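Local structure of QdtA (4ZU5) at residues Gln58-Asn64 / Gly105-Leu111. The protein is a WxcM-like member of the cupin superfamily, a small dimeric protein built from antiparallel beta-sheets, with thymidine bound in its pocket. Numbering follows the deposited sequence.
Sequences QVLICLN and GCVLLVL
Strands 58-64 and 107-111 run antiparallel, axes 4.6 Å apart at closest, 154° between N-to-C directions; Gly-105 and Cys-106 lead in as loop. Val-59/Leu-111 and Ile-61/Leu-109 are hydrogen-bonded pairs (Val-59 N to Leu-111 O and Leu-111 N to Val-59 O, each 3.0 Å; Ile-61 N to Leu-109 O 2.8 Å; Leu-109 N to Ile-61 O 2.7 Å); Leu-60/Val-110 and Cys-62/Leu-108 are non-hydrogen-bonded. A classic beta bulge then sets Leu-63 (phi/psi -88/-15) and Asn-64 against Val-107: Leu-63 N reaches Val-107 O at 2.8 Å, Val-107 N reaches Asn-64 O at 3.2 Å. Beyond it, Asn-64 ND2 donates to Gly-105 O (2.9 Å), where Gly-105 turns at phi/psi 87/0.

On one face Ile-61 CD1 lies 4.0 Å from both Leu-109 CD2 and Leu-111 CD1; Leu-63, chi1 m, brings CD1 within 4.0 Å of Leu-109 CD2. The opposite face carries Leu-60 CG against Val-110 CG2 (4.0 Å) and the unbonded thiols Cys-62 SG and Cys-106 SG, 3.8 Å apart. Gln-58 hydrogen-bonds Arg-97 and Tyr-37.

The pair lies mid-sheet in one of the two antiparallel sheets of the cupin jelly-roll beta-barrel, 87-91 beside 58-64 and 35-40 beside 107-112. Leu-60 and Cys-62 pack on Leu-82 of strand 76-82 in the facing sheet; on the other side Ile-61 and Leu-111 meet Ile-23 of strand 18-24, and Ile-61 and Leu-63 touch Tyr-38 of the second subunit.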
ATOM      1  N   GLN A  58       9.544  -7.669   5.479  1.00 27.42           N
ATOM      2  CA  GLN A  58       8.894  -6.815   4.512  1.00 29.86           C
ATOM      3  C   GLN A  58       8.233  -7.678   3.470  1.00 28.13           C
ATOM      4  O   GLN A  58       8.681  -8.808   3.216  1.00 27.41           O
ATOM      5  CB  GLN A  58       9.992  -6.042   3.780  1.00 34.97           C
ATOM      6  CG  GLN A  58      10.667  -4.995   4.630  1.00 38.60           C
ATOM      7  CD  GLN A  58      11.468  -4.031   3.752  1.00 41.14           C
ATOM      8  OE1 GLN A  58      12.051  -4.412   2.744  1.00 38.00           O
ATOM      9  NE2 GLN A  58      11.440  -2.769   4.112  1.00 43.75           N
ATOM     10  N   VAL A  59       7.233  -7.107   2.814  1.00 27.27           N
ATOM     11  CA  VAL A  59       6.648  -7.651   1.610  1.00 26.43           C
ATOM     12  C   VAL A  59       6.615  -6.548   0.584  1.00 28.58           C
ATOM     13  O   VAL A  59       6.070  -5.498   0.823  1.00 27.74           O
ATOM     14  CB  VAL A  59       5.249  -8.188   1.896  1.00 25.67           C
ATOM     15  CG1 VAL A  59       4.493  -8.574   0.642  1.00 25.61           C
ATOM     16  CG2 VAL A  59       5.355  -9.421   2.805  1.00 23.58           C
ATOM     17  N   LEU A  60       7.138  -6.839  -0.590  1.00 28.20           N
ATOM     18  CA  LEU A  60       7.139  -5.888  -1.692  1.00 28.28           C
ATOM     19  C   LEU A  60       6.070  -6.270  -2.704  1.00 28.14           C
ATOM     20  O   LEU A  60       5.908  -7.451  -3.056  1.00 29.19           O
ATOM     21  CB  LEU A  60       8.510  -5.885  -2.394  1.00 28.21           C
ATOM     22  CG  LEU A  60       9.674  -5.101  -1.784  1.00 31.32           C
ATOM     23  CD1 LEU A  60       9.922  -5.452  -0.317  1.00 30.51           C
ATOM     24  CD2 LEU A  60      10.973  -5.295  -2.551  1.00 32.32           C
ATOM     25  N   ILE A  61       5.376  -5.286  -3.245  1.00 26.82           N
ATOM     26  CA  ILE A  61       4.312  -5.556  -4.238  1.00 31.44           C
ATOM     27  C   ILE A  61       4.307  -4.474  -5.300  1.00 32.25           C
ATOM     28  O   ILE A  61       4.329  -3.282  -4.981  1.00 31.72           O
ATOM     29  CB  ILE A  61       2.886  -5.561  -3.585  1.00 33.61           C
ATOM     30  CG1 ILE A  61       2.898  -6.327  -2.268  1.00 34.60           C
ATOM     31  CG2 ILE A  61       1.817  -6.109  -4.532  1.00 30.52           C
ATOM     32  CD1 ILE A  61       1.937  -5.780  -1.242  1.00 37.03           C
ATOM     33  N   CYS A  62       4.258  -4.890  -6.559  1.00 31.66           N
ATOM     34  CA  CYS A  62       4.238  -3.930  -7.671  1.00 30.03           C
ATOM     35  C   CYS A  62       2.819  -3.762  -8.152  1.00 28.85           C
ATOM     36  O   CYS A  62       2.195  -4.740  -8.589  1.00 27.56           O
ATOM     37  CB  CYS A  62       5.138  -4.426  -8.782  1.00 31.85           C
ATOM     38  SG  CYS A  62       4.953  -3.319 -10.201  1.00 32.40           S
ATOM     39  N   LEU A  63       2.225  -2.593  -7.866  1.00 29.76           N
ATOM     40  CA  LEU A  63       0.789  -2.365  -7.979  1.00 29.19           C
ATOM     41  C   LEU A  63       0.428  -1.915  -9.402  1.00 33.00           C
ATOM     42  O   LEU A  63      -0.722  -1.960  -9.788  1.00 33.15           O
ATOM     43  CB  LEU A  63       0.310  -1.302  -6.965  1.00 31.56           C
ATOM     44  CG  LEU A  63       0.527  -1.728  -5.501  1.00 31.26           C
ATOM     45  CD1 LEU A  63      -0.206  -0.787  -4.558  1.00 32.71           C
ATOM     46  CD2 LEU A  63       0.044  -3.135  -5.254  1.00 32.83           C
ATOM     47  N   ASN A  64       1.441  -1.521 -10.162  1.00 33.12           N
ATOM     48  CA  ASN A  64       1.235  -1.077 -11.537  1.00 32.71           C
ATOM     49  C   ASN A  64       2.593  -1.137 -12.241  1.00 34.12           C
ATOM     50  O   ASN A  64       3.652  -0.870 -11.642  1.00 35.43           O
ATOM     51  CB  ASN A  64       0.746   0.358 -11.593  1.00 35.09           C
ATOM     52  CG  ASN A  64       0.290   0.735 -12.988  1.00 37.25           C
ATOM     53  OD1 ASN A  64      -0.538   0.055 -13.620  1.00 36.05           O
ATOM     54  ND2 ASN A  64       0.859   1.808 -13.482  1.00 36.57           N
ATOM     55  N   GLY A 105       5.157   4.645 -14.966  1.00 44.87           N
ATOM     56  CA  GLY A 105       3.919   4.438 -14.198  1.00 40.01           C
ATOM     57  C   GLY A 105       4.074   3.413 -13.064  1.00 39.36           C
ATOM     58  O   GLY A 105       3.129   3.157 -12.339  1.00 37.12           O
ATOM     59  N   CYS A 106       5.260   2.832 -12.881  1.00 35.29           N
ATOM     60  CA  CYS A 106       5.419   1.774 -11.862  1.00 37.34           C
ATOM     61  C   CYS A 106       5.141   2.302 -10.460  1.00 33.00           C
ATOM     62  O   CYS A 106       5.538   3.410 -10.105  1.00 38.92           O
ATOM     63  CB  CYS A 106       6.831   1.236 -11.876  1.00 35.88           C
ATOM     64  SG  CYS A 106       7.118  -0.201 -10.801  1.00 38.03           S
ATOM     65  N   VAL A 107       4.574   1.441  -9.631  1.00 32.39           N
ATOM     66  CA  VAL A 107       4.314   1.753  -8.237  1.00 29.06           C
ATOM     67  C   VAL A 107       4.728   0.525  -7.441  1.00 26.75           C
ATOM     68  O   VAL A 107       4.173  -0.549  -7.682  1.00 31.22           O
ATOM     69  CB  VAL A 107       2.815   1.891  -7.965  1.00 29.85           C
ATOM     70  CG1 VAL A 107       2.579   1.992  -6.488  1.00 30.38           C
ATOM     71  CG2 VAL A 107       2.196   3.072  -8.696  1.00 31.69           C
ATOM     72  N   LEU A 108       5.703   0.687  -6.576  1.00 30.83           N
ATOM     73  CA  LEU A 108       6.176  -0.405  -5.695  1.00 31.03           C
ATOM     74  C   LEU A 108       5.713  -0.063  -4.261  1.00 29.11           C
ATOM     75  O   LEU A 108       6.105   0.986  -3.732  1.00 30.80           O
ATOM     76  CB  LEU A 108       7.685  -0.389  -5.722  1.00 31.61           C
ATOM     77  CG  LEU A 108       8.388  -1.500  -4.914  1.00 33.47           C
ATOM     78  CD1 LEU A 108       7.792  -2.868  -5.204  1.00 35.28           C
ATOM     79  CD2 LEU A 108       9.907  -1.520  -5.047  1.00 34.90           C
ATOM     80  N   LEU A 109       4.945  -0.966  -3.647  1.00 30.23           N
ATOM     81  CA  LEU A 109       4.457  -0.814  -2.292  1.00 27.14           C
ATOM     82  C   LEU A 109       5.252  -1.754  -1.396  1.00 27.08           C
ATOM     83  O   LEU A 109       5.505  -2.897  -1.772  1.00 27.62           O
ATOM     84  CB  LEU A 109       2.995  -1.224  -2.235  1.00 28.75           C
ATOM     85  CG  LEU A 109       2.383  -1.289  -0.848  1.00 27.29           C
ATOM     86  CD1 LEU A 109       2.303   0.146  -0.327  1.00 29.94           C
ATOM     87  CD2 LEU A 109       0.990  -1.884  -0.939  1.00 28.14           C
ATOM     88  N   VAL A 110       5.627  -1.276  -0.223  1.00 26.78           N
ATOM     89  CA  VAL A 110       6.309  -2.119   0.730  1.00 26.87           C
ATOM     90  C   VAL A 110       5.518  -2.082   2.030  1.00 27.20           C
ATOM     91  O   VAL A 110       5.185  -1.026   2.508  1.00 26.07           O
ATOM     92  CB  VAL A 110       7.743  -1.615   0.963  1.00 27.00           C
ATOM     93  CG1 VAL A 110       8.498  -2.465   1.998  1.00 29.62           C
ATOM     94  CG2 VAL A 110       8.475  -1.537  -0.396  1.00 30.81           C
ATOM     95  N   LEU A 111       5.218  -3.255   2.574  1.00 28.11           N
ATOM     96  CA  LEU A 111       4.669  -3.409   3.900  1.00 29.05           C
ATOM     97  C   LEU A 111       5.781  -3.894   4.837  1.00 31.02           C
ATOM     98  O   LEU A 111       6.552  -4.752   4.468  1.00 28.18           O
ATOM     99  CB  LEU A 111       3.564  -4.459   3.903  1.00 28.40           C
ATOM    100  CG  LEU A 111       2.578  -4.381   2.743  1.00 32.71           C
ATOM    101  CD1 LEU A 111       1.589  -5.549   2.752  1.00 32.26           C
ATOM    102  CD2 LEU A 111       1.881  -3.050   2.665  1.00 33.44           C
TER